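Local atomic coordinates of predicted DNA-binding transcriptional regulator (Aliivibrio fischeri ES114, PDB entry 7DWN), a protein that probably binds cis-regulatory DNA as a tetrameric transcriptional regulator of the LysR family, with a helix-turn-helix domain joined to a substrate-binding-type domain. Residues G118-I123 and H278-K283; C143-A148 and K283-L288. One frame throughout, in Å; residues are numbered along the deposited sequence.

Contact 1: G118-I123 and H278-K283; sequences GDYKPI and HPAGEK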
ATOM      1  N   GLY A 118      -7.470  19.899 -41.074  1.00 98.44           N
ATOM      2  CA  GLY A 118      -7.895  18.536 -40.853  1.00107.88           C
ATOM      3  C   GLY A 118      -8.984  18.576 -39.801  1.00117.09           C
ATOM      4  O   GLY A 118      -8.725  18.950 -38.654  1.00116.78           O
ATOM      5  N   ASP A 119     -10.208  18.229 -40.179  1.00124.62           N
ATOM      6  CA  ASP A 119     -11.350  18.522 -39.330  1.00128.61           C
ATOM      7  C   ASP A 119     -11.637  17.376 -38.364  1.00130.96           C
ATOM      8  O   ASP A 119     -11.259  16.224 -38.599  1.00130.99           O
ATOM      9  CB  ASP A 119     -12.584  18.840 -40.176  1.00129.99           C
ATOM     10  CG  ASP A 119     -12.472  20.185 -40.874  1.00130.26           C
ATOM     11  OD1 ASP A 119     -11.595  20.994 -40.497  1.00129.15           O
ATOM     12  OD2 ASP A 119     -13.276  20.440 -41.794  1.00131.56           O
ATOM     13  N   TYR A 120     -12.335  17.730 -37.275  1.00130.70           N
ATOM     14  CA  TYR A 120     -12.547  16.953 -36.054  1.00128.12           C
ATOM     15  C   TYR A 120     -11.350  17.145 -35.132  1.00116.52           C
ATOM     16  O   TYR A 120     -10.252  16.643 -35.394  1.00118.88           O
ATOM     17  CB  TYR A 120     -12.835  15.474 -36.356  1.00134.96           C
ATOM     18  CG  TYR A 120     -12.166  14.428 -35.483  1.00137.60           C
ATOM     19  CD1 TYR A 120     -12.418  14.348 -34.120  1.00138.64           C
ATOM     20  CD2 TYR A 120     -11.316  13.480 -36.041  1.00138.73           C
ATOM     21  CE1 TYR A 120     -11.813  13.380 -33.335  1.00139.41           C
ATOM     22  CE2 TYR A 120     -10.712  12.507 -35.261  1.00139.26           C
ATOM     23  CZ  TYR A 120     -10.966  12.462 -33.909  1.00139.48           C
ATOM     24  OH  TYR A 120     -10.375  11.502 -33.121  1.00139.00           O
ATOM     25  N   LYS A 121     -11.562  17.903 -34.061  1.00103.84           N
ATOM     26  CA  LYS A 121     -10.499  18.266 -33.147  1.00 90.12           C
ATOM     27  C   LYS A 121     -10.574  17.373 -31.920  1.00 83.14           C
ATOM     28  O   LYS A 121     -11.643  17.288 -31.288  1.00 77.59           O
ATOM     29  CB  LYS A 121     -10.614  19.739 -32.766  1.00 85.90           C
ATOM     30  CG  LYS A 121     -10.703  20.070 -31.287  1.00 88.21           C
ATOM     31  CD  LYS A 121     -11.783  21.109 -31.044  1.00 89.97           C
ATOM     32  CE  LYS A 121     -11.908  21.423 -29.574  1.00 76.72           C
ATOM     33  NZ  LYS A 121     -10.588  21.762 -28.977  1.00 70.23           N
ATOM     34  N   PRO A 122      -9.519  16.634 -31.592  1.00 76.12           N
ATOM     35  CA  PRO A 122      -9.515  15.864 -30.346  1.00 69.97           C
ATOM     36  C   PRO A 122      -9.395  16.786 -29.146  1.00 61.29           C
ATOM     37  O   PRO A 122      -9.010  17.951 -29.255  1.00 64.22           O
ATOM     38  CB  PRO A 122      -8.278  14.961 -30.485  1.00 69.54           C
ATOM     39  CG  PRO A 122      -7.992  14.928 -31.952  1.00 70.07           C
ATOM     40  CD  PRO A 122      -8.401  16.268 -32.478  1.00 72.90           C
ATOM     41  N   ILE A 123      -9.750  16.244 -27.989  1.00 55.46           N
ATOM     42  CA  ILE A 123      -9.792  16.997 -26.743  1.00 48.89           C
ATOM     43  C   ILE A 123      -8.623  16.564 -25.871  1.00 44.37           C
ATOM     44  O   ILE A 123      -8.411  15.365 -25.656  1.00 45.34           O
ATOM     45  CB  ILE A 123     -11.127  16.795 -26.008  1.00 58.01           C
ATOM     46  CG1 ILE A 123     -12.301  17.157 -26.921  1.00 72.43           C
ATOM     47  CG2 ILE A 123     -11.151  17.639 -24.765  1.00 53.61           C
ATOM     48  CD1 ILE A 123     -12.326  18.607 -27.335  1.00 76.31           C
ATOM     49  N   HIS A 278      -6.717   4.638 -28.045  1.00 45.80           N
ATOM     50  CA  HIS A 278      -7.967   4.972 -28.701  1.00 48.50           C
ATOM     51  C   HIS A 278      -7.677   5.905 -29.876  1.00 50.71           C
ATOM     52  O   HIS A 278      -6.645   6.581 -29.894  1.00 50.37           O
ATOM     53  CB  HIS A 278      -8.938   5.613 -27.707  1.00 49.31           C
ATOM     54  CG  HIS A 278      -8.388   6.815 -27.005  1.00 50.16           C
ATOM     55  ND1 HIS A 278      -7.335   6.745 -26.118  1.00 50.00           N
ATOM     56  CD2 HIS A 278      -8.756   8.118 -27.047  1.00 51.57           C
ATOM     57  CE1 HIS A 278      -7.073   7.952 -25.651  1.00 48.44           C
ATOM     58  NE2 HIS A 278      -7.921   8.804 -26.199  1.00 50.42           N
ATOM     59  N   PRO A 279      -8.562   5.936 -30.881  1.00 59.66           N
ATOM     60  CA  PRO A 279      -8.269   6.721 -32.099  1.00 64.06           C
ATOM     61  C   PRO A 279      -7.793   8.144 -31.840  1.00 59.10           C
ATOM     62  O   PRO A 279      -6.862   8.610 -32.511  1.00 48.57           O
ATOM     63  CB  PRO A 279      -9.610   6.694 -32.841  1.00 65.01           C
ATOM     64  CG  PRO A 279     -10.211   5.381 -32.446  1.00 62.26           C
ATOM     65  CD  PRO A 279      -9.806   5.155 -31.014  1.00 60.82           C
ATOM     66  N   ALA A 280      -8.395   8.844 -30.873  1.00 58.49           N
ATOM     67  CA  ALA A 280      -7.944  10.196 -30.550  1.00 47.24           C
ATOM     68  C   ALA A 280      -6.515  10.193 -30.016  1.00 42.50           C
ATOM     69  O   ALA A 280      -5.721  11.090 -30.332  1.00 40.57           O
ATOM     70  CB  ALA A 280      -8.893  10.838 -29.540  1.00 38.56           C
ATOM     71  N   GLY A 281      -6.172   9.192 -29.200  1.00 42.79           N
ATOM     72  CA  GLY A 281      -4.811   9.094 -28.700  1.00 35.84           C
ATOM     73  C   GLY A 281      -3.801   8.883 -29.810  1.00 35.37           C
ATOM     74  O   GLY A 281      -2.739   9.511 -29.826  1.00 40.00           O
ATOM     75  N   GLU A 282      -4.123   8.003 -30.761  1.00 41.49           N
ATOM     76  CA  GLU A 282      -3.227   7.794 -31.892  1.00 28.86           C
ATOM     77  C   GLU A 282      -3.122   9.042 -32.758  1.00 28.65           C
ATOM     78  O   GLU A 282      -2.046   9.325 -33.293  1.00 34.89           O
ATOM     79  CB  GLU A 282      -3.690   6.598 -32.724  1.00 36.17           C
ATOM     80  CG  GLU A 282      -3.680   5.269 -31.973  1.00 33.01           C
ATOM     81  CD  GLU A 282      -2.279   4.759 -31.657  1.00 34.27           C
ATOM     82  OE1 GLU A 282      -1.291   5.365 -32.126  1.00 38.51           O
ATOM     83  OE2 GLU A 282      -2.167   3.742 -30.938  1.00 36.78           O
ATOM     84  N   LYS A 283      -4.207   9.810 -32.892  1.00 28.95           N
ATOM     85  CA  LYS A 283      -4.120  11.058 -33.646  1.00 37.43           C
ATOM     86  C   LYS A 283      -3.186  12.051 -32.962  1.00 35.57           C
ATOM     87  O   LYS A 283      -2.346  12.685 -33.615  1.00 38.68           O
ATOM     88  CB  LYS A 283      -5.508  11.671 -33.831  1.00 37.48           C
ATOM     89  CG  LYS A 283      -5.469  13.071 -34.432  1.00 36.27           C
ATOM     90  CD  LYS A 283      -6.810  13.477 -35.013  1.00 53.51           C
ATOM     91  CE  LYS A 283      -6.740  14.870 -35.621  1.00 63.07           C
ATOM     92  NZ  LYS A 283      -5.729  14.955 -36.714  1.00 63.93           N
TER

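Contact 2: C143-A148 and K283-L288; sequences CDILLA and KVWSIL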
ATOM      1  N   CYS A 143      -2.239   8.109 -17.684  1.00 49.93           N
ATOM      2  CA  CYS A 143      -2.130   9.037 -18.798  1.00 44.85           C
ATOM      3  C   CYS A 143      -1.775   8.254 -20.054  1.00 42.66           C
ATOM      4  O   CYS A 143      -1.158   7.188 -19.987  1.00 39.19           O
ATOM      5  CB  CYS A 143      -1.085  10.133 -18.539  1.00 44.13           C
ATOM      6  SG  CYS A 143       0.598   9.539 -18.284  1.00 53.79           S
ATOM      7  N   ASP A 144      -2.181   8.793 -21.202  1.00 37.73           N
ATOM      8  CA  ASP A 144      -1.941   8.140 -22.482  1.00 38.13           C
ATOM      9  C   ASP A 144      -0.577   8.488 -23.064  1.00 42.91           C
ATOM     10  O   ASP A 144       0.135   7.602 -23.550  1.00 40.17           O
ATOM     11  CB  ASP A 144      -3.040   8.519 -23.477  1.00 42.39           C
ATOM     12  CG  ASP A 144      -4.431   8.210 -22.955  1.00 47.80           C
ATOM     13  OD1 ASP A 144      -4.613   7.130 -22.354  1.00 53.36           O
ATOM     14  OD2 ASP A 144      -5.337   9.051 -23.139  1.00 49.11           O
ATOM     15  N   ILE A 145      -0.201   9.764 -23.024  1.00 37.83           N
ATOM     16  CA  ILE A 145       1.034  10.250 -23.624  1.00 28.55           C
ATOM     17  C   ILE A 145       1.728  11.172 -22.633  1.00 42.59           C
ATOM     18  O   ILE A 145       1.084  12.014 -21.997  1.00 40.69           O
ATOM     19  CB  ILE A 145       0.764  10.980 -24.959  1.00 27.69           C
ATOM     20  CG1 ILE A 145       0.127  10.024 -25.969  1.00 24.67           C
ATOM     21  CG2 ILE A 145       2.049  11.576 -25.519  1.00 22.87           C
ATOM     22  CD1 ILE A 145      -0.483  10.718 -27.164  1.00 31.90           C
ATOM     23  N   LEU A 146       3.040  11.010 -22.499  1.00 45.73           N
ATOM     24  CA  LEU A 146       3.852  11.803 -21.589  1.00 33.40           C
ATOM     25  C   LEU A 146       4.778  12.700 -22.400  1.00 33.00           C
ATOM     26  O   LEU A 146       5.502  12.219 -23.272  1.00 28.38           O
ATOM     27  CB  LEU A 146       4.666  10.895 -20.665  1.00 31.26           C
ATOM     28  CG  LEU A 146       5.701  11.550 -19.754  1.00 37.41           C
ATOM     29  CD1 LEU A 146       5.035  12.598 -18.888  1.00 35.42           C
ATOM     30  CD2 LEU A 146       6.383  10.500 -18.894  1.00 36.10           C
ATOM     31  N   LEU A 147       4.751  13.997 -22.123  1.00 32.11           N
ATOM     32  CA  LEU A 147       5.660  14.942 -22.768  1.00 24.40           C
ATOM     33  C   LEU A 147       6.727  15.301 -21.744  1.00 30.50           C
ATOM     34  O   LEU A 147       6.469  16.063 -20.810  1.00 42.01           O
ATOM     35  CB  LEU A 147       4.913  16.176 -23.266  1.00 23.90           C
ATOM     36  CG  LEU A 147       4.296  16.149 -24.667  1.00 40.41           C
ATOM     37  CD1 LEU A 147       3.326  14.991 -24.844  1.00 56.23           C
ATOM     38  CD2 LEU A 147       3.600  17.469 -24.947  1.00 26.28           C
ATOM     39  N   ALA A 148       7.926  14.744 -21.899  1.00 33.43           N
ATOM     40  CA  ALA A 148       8.949  14.934 -20.879  1.00 23.95           C
ATOM     41  C   ALA A 148      10.304  15.088 -21.551  1.00 32.05           C
ATOM     42  O   ALA A 148      10.414  15.064 -22.777  1.00 30.59           O
ATOM     43  CB  ALA A 148       8.947  13.781 -19.869  1.00 16.58           C
ATOM     44  N   LYS A 283      -4.207   9.810 -32.892  1.00 28.95           N
ATOM     45  CA  LYS A 283      -4.120  11.058 -33.646  1.00 37.43           C
ATOM     46  C   LYS A 283      -3.186  12.051 -32.962  1.00 35.57           C
ATOM     47  O   LYS A 283      -2.346  12.685 -33.615  1.00 38.68           O
ATOM     48  CB  LYS A 283      -5.508  11.671 -33.831  1.00 37.48           C
ATOM     49  CG  LYS A 283      -5.469  13.071 -34.432  1.00 36.27           C
ATOM     50  CD  LYS A 283      -6.810  13.477 -35.013  1.00 53.51           C
ATOM     51  CE  LYS A 283      -6.740  14.870 -35.621  1.00 63.07           C
ATOM     52  NZ  LYS A 283      -5.729  14.955 -36.714  1.00 63.93           N
ATOM     53  N   VAL A 284      -3.322  12.204 -31.642  1.00 36.97           N
ATOM     54  CA  VAL A 284      -2.444  13.117 -30.914  1.00 34.06           C
ATOM     55  C   VAL A 284      -0.993  12.660 -31.019  1.00 37.00           C
ATOM     56  O   VAL A 284      -0.080  13.475 -31.209  1.00 27.30           O
ATOM     57  CB  VAL A 284      -2.895  13.250 -29.448  1.00 32.00           C
ATOM     58  CG1 VAL A 284      -1.890  14.073 -28.664  1.00 32.55           C
ATOM     59  CG2 VAL A 284      -4.270  13.891 -29.384  1.00 25.51           C
ATOM     60  N   TRP A 285      -0.760  11.350 -30.915  1.00 31.93           N
ATOM     61  CA  TRP A 285       0.600  10.833 -31.032  1.00 22.73           C
ATOM     62  C   TRP A 285       1.172  11.093 -32.420  1.00 34.41           C
ATOM     63  O   TRP A 285       2.341  11.472 -32.556  1.00 33.81           O
ATOM     64  CB  TRP A 285       0.622   9.340 -30.714  1.00 26.46           C
ATOM     65  CG  TRP A 285       1.981   8.724 -30.837  1.00 40.81           C
ATOM     66  CD1 TRP A 285       2.489   8.067 -31.919  1.00 41.02           C
ATOM     67  CD2 TRP A 285       3.008   8.712 -29.839  1.00 39.85           C
ATOM     68  NE1 TRP A 285       3.768   7.641 -31.656  1.00 38.34           N
ATOM     69  CE2 TRP A 285       4.111   8.027 -30.386  1.00 39.05           C
ATOM     70  CE3 TRP A 285       3.103   9.212 -28.537  1.00 30.92           C
ATOM     71  CZ2 TRP A 285       5.292   7.830 -29.676  1.00 26.15           C
ATOM     72  CZ3 TRP A 285       4.275   9.011 -27.833  1.00 26.13           C
ATOM     73  CH2 TRP A 285       5.353   8.328 -28.403  1.00 17.42           C
ATOM     74  N   SER A 286       0.362  10.895 -33.463  1.00 33.91           N
ATOM     75  CA  SER A 286       0.822  11.161 -34.821  1.00 37.65           C
ATOM     76  C   SER A 286       1.170  12.630 -35.007  1.00 40.64           C
ATOM     77  O   SER A 286       2.175  12.962 -35.648  1.00 37.20           O
ATOM     78  CB  SER A 286      -0.248  10.735 -35.827  1.00 43.13           C
ATOM     79  OG  SER A 286       0.014  11.269 -37.113  1.00 54.43           O
ATOM     80  N   ILE A 287       0.352  13.528 -34.454  1.00 40.18           N
ATOM     81  CA  ILE A 287       0.634  14.952 -34.594  1.00 44.37           C
ATOM     82  C   ILE A 287       1.885  15.338 -33.812  1.00 42.79           C
ATOM     83  O   ILE A 287       2.655  16.205 -34.245  1.00 31.23           O
ATOM     84  CB  ILE A 287      -0.600  15.769 -34.172  1.00 40.00           C
ATOM     85  CG1 ILE A 287      -1.736  15.507 -35.163  1.00 36.16           C
ATOM     86  CG2 ILE A 287      -0.278  17.256 -34.108  1.00 35.27           C
ATOM     87  CD1 ILE A 287      -3.085  15.976 -34.703  1.00 37.89           C
ATOM     88  N   LEU A 288       2.126  14.690 -32.669  1.00 44.63           N
ATOM     89  CA  LEU A 288       3.360  14.930 -31.927  1.00 37.86           C
ATOM     90  C   LEU A 288       4.579  14.447 -32.703  1.00 37.21           C
ATOM     91  O   LEU A 288       5.602  15.141 -32.759  1.00 31.49           O
ATOM     92  CB  LEU A 288       3.290  14.249 -30.561  1.00 36.07           C
ATOM     93  CG  LEU A 288       2.512  15.004 -29.488  1.00 35.98           C
ATOM     94  CD1 LEU A 288       2.234  14.098 -28.305  1.00 36.73           C
ATOM     95  CD2 LEU A 288       3.305  16.225 -29.049  1.00 39.52           C
TER

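Contact 1: G118-I123 and H278-K283
Lys-283 extends its aliphatic chain out to the loop 118-123 and crosses Pro-122, making the largest single share of the contact. CG stands anti to the backbone N (chi1 172°), and the next two torsions are also anti, so CD and CE are carried across the ring of Pro-122 at about a right angle; the bend at chi4 (60°) turns NZ alone. The nearest approach is Lys-283 CD to Pro-122 CG, 3.6 Å, while Lys-283 CE sits 3.8 Å from Pro-122 CD. A long lysine suits this border position because its methylenes can pack on an apolar ring while the ammonium group is carried beyond it. Tyr-120 meets the same chain tip to tip, with its CE2 4.0 Å from Lys-283 CD and the ring turned obliquely to it. Its CB bond does not itself aim at the helix, and chi1 (138°) lies away from the staggered values, yet the ring end comes nearer; the residue is poorly ordered, so no strain should be read into this. The phenol oxygen travels further, toward the first turn of the helix, where Tyr-120 OH lies 3.8 Å from Ala-280 CA.

The partner segment is the start of helix 279-290, with His-278 at the N-cap position and Pro-279 in the first turn, where its lack of an N-H costs no helical bond. The loop leads from helix 101-114 into strand 123-128, so the contact joins an alpha-to-beta connection of the LysR substrate-binding domain, an alpha/beta fold of the periplasmic-binding-protein type, to its C-terminal helix. Ala-280 suits the buried flank of that helix: its small methyl group lets the loop come close, with Pro-122 CB 4.3 Å from Ala-280 CB, and also touches Val-95 on strand 94-99. Pro-122 is buried and also packs on Phe-115.

Contact 2: C143-A148 and K283-L288
Ile-145 is the hub of this buried, wholly apolar interface, its branches spreading over Val-284, Trp-285 and Leu-288 of helix 283-288. With CG1 anti to the carbonyl carbon (chi1 -61°) and the chain extended at chi2 (166°), CD1 is driven against the helix backbone, ending 3.8 Å from Trp-285 N. There it also crosses Val-284 obliquely, Ile-145 CD1 lying 3.9 Å from Val-284 CG1. The other branch, CG2, reaches tip to tip to Leu-288 CD1 at 3.8 Å and at the same time lies at the edge of the indole, near its plane, 4.0 Å from Trp-285 CE3. A beta-branched residue suits such a place, since its two arms can serve neighbours one helical turn apart. Leu-147, two residues further along the strand, adds a second tip-to-tip meeting, with its CD1 3.7 Å from Leu-288 CD1.

Strand 145-148 and the helical segment run at 28° to each other, their axes 10.4 Å apart, the familiar spacing of a helix packed on a sheet. In this alpha/beta domain the C-terminal helix thus covers one side of the mixed sheet, and Leu-146, pointing away from it, packs on Leu-154 and Ile-129.

The next shell fixes both partners. Backbone hydrogen bonds tie Ile-145 to Gln-96 and Leu-147 to Ala-98, holding the strand beside strand 94-99, while Leu-146 is bonded to Tyr-271 of strand 264-272. Val-284 reaches Val-95, and Leu-288 touches Met-111 of helix 101-114, which also receives Leu-147 at Ile-108. The indole of Trp-285 makes a cation-pi interaction with Arg-272 and rests on Ala-270.

How the contacts relate
Both contacts use helix 279-290, contact 1 its first turn and contact 2 the following ones, and Lys-283 belongs to both segments although only contact 1 draws on its side chain. Contact 1 is partly exposed and farther from the centre of the chain, where the loop's proline and poorly ordered tyrosine meet lysine methylenes and an alanine of the helix. Contact 2 is buried between the sheet and the helix and made of branched aliphatic groups and one indole. Their centres are 11 Å apart and the two touch directly: Pro-122 CB lies 4.3 Å from Val-284 CG2, while His-278 CE1 packs 3.2 Å from Asp-144 OD2. Neither depends on hydrogen bonds between its segments.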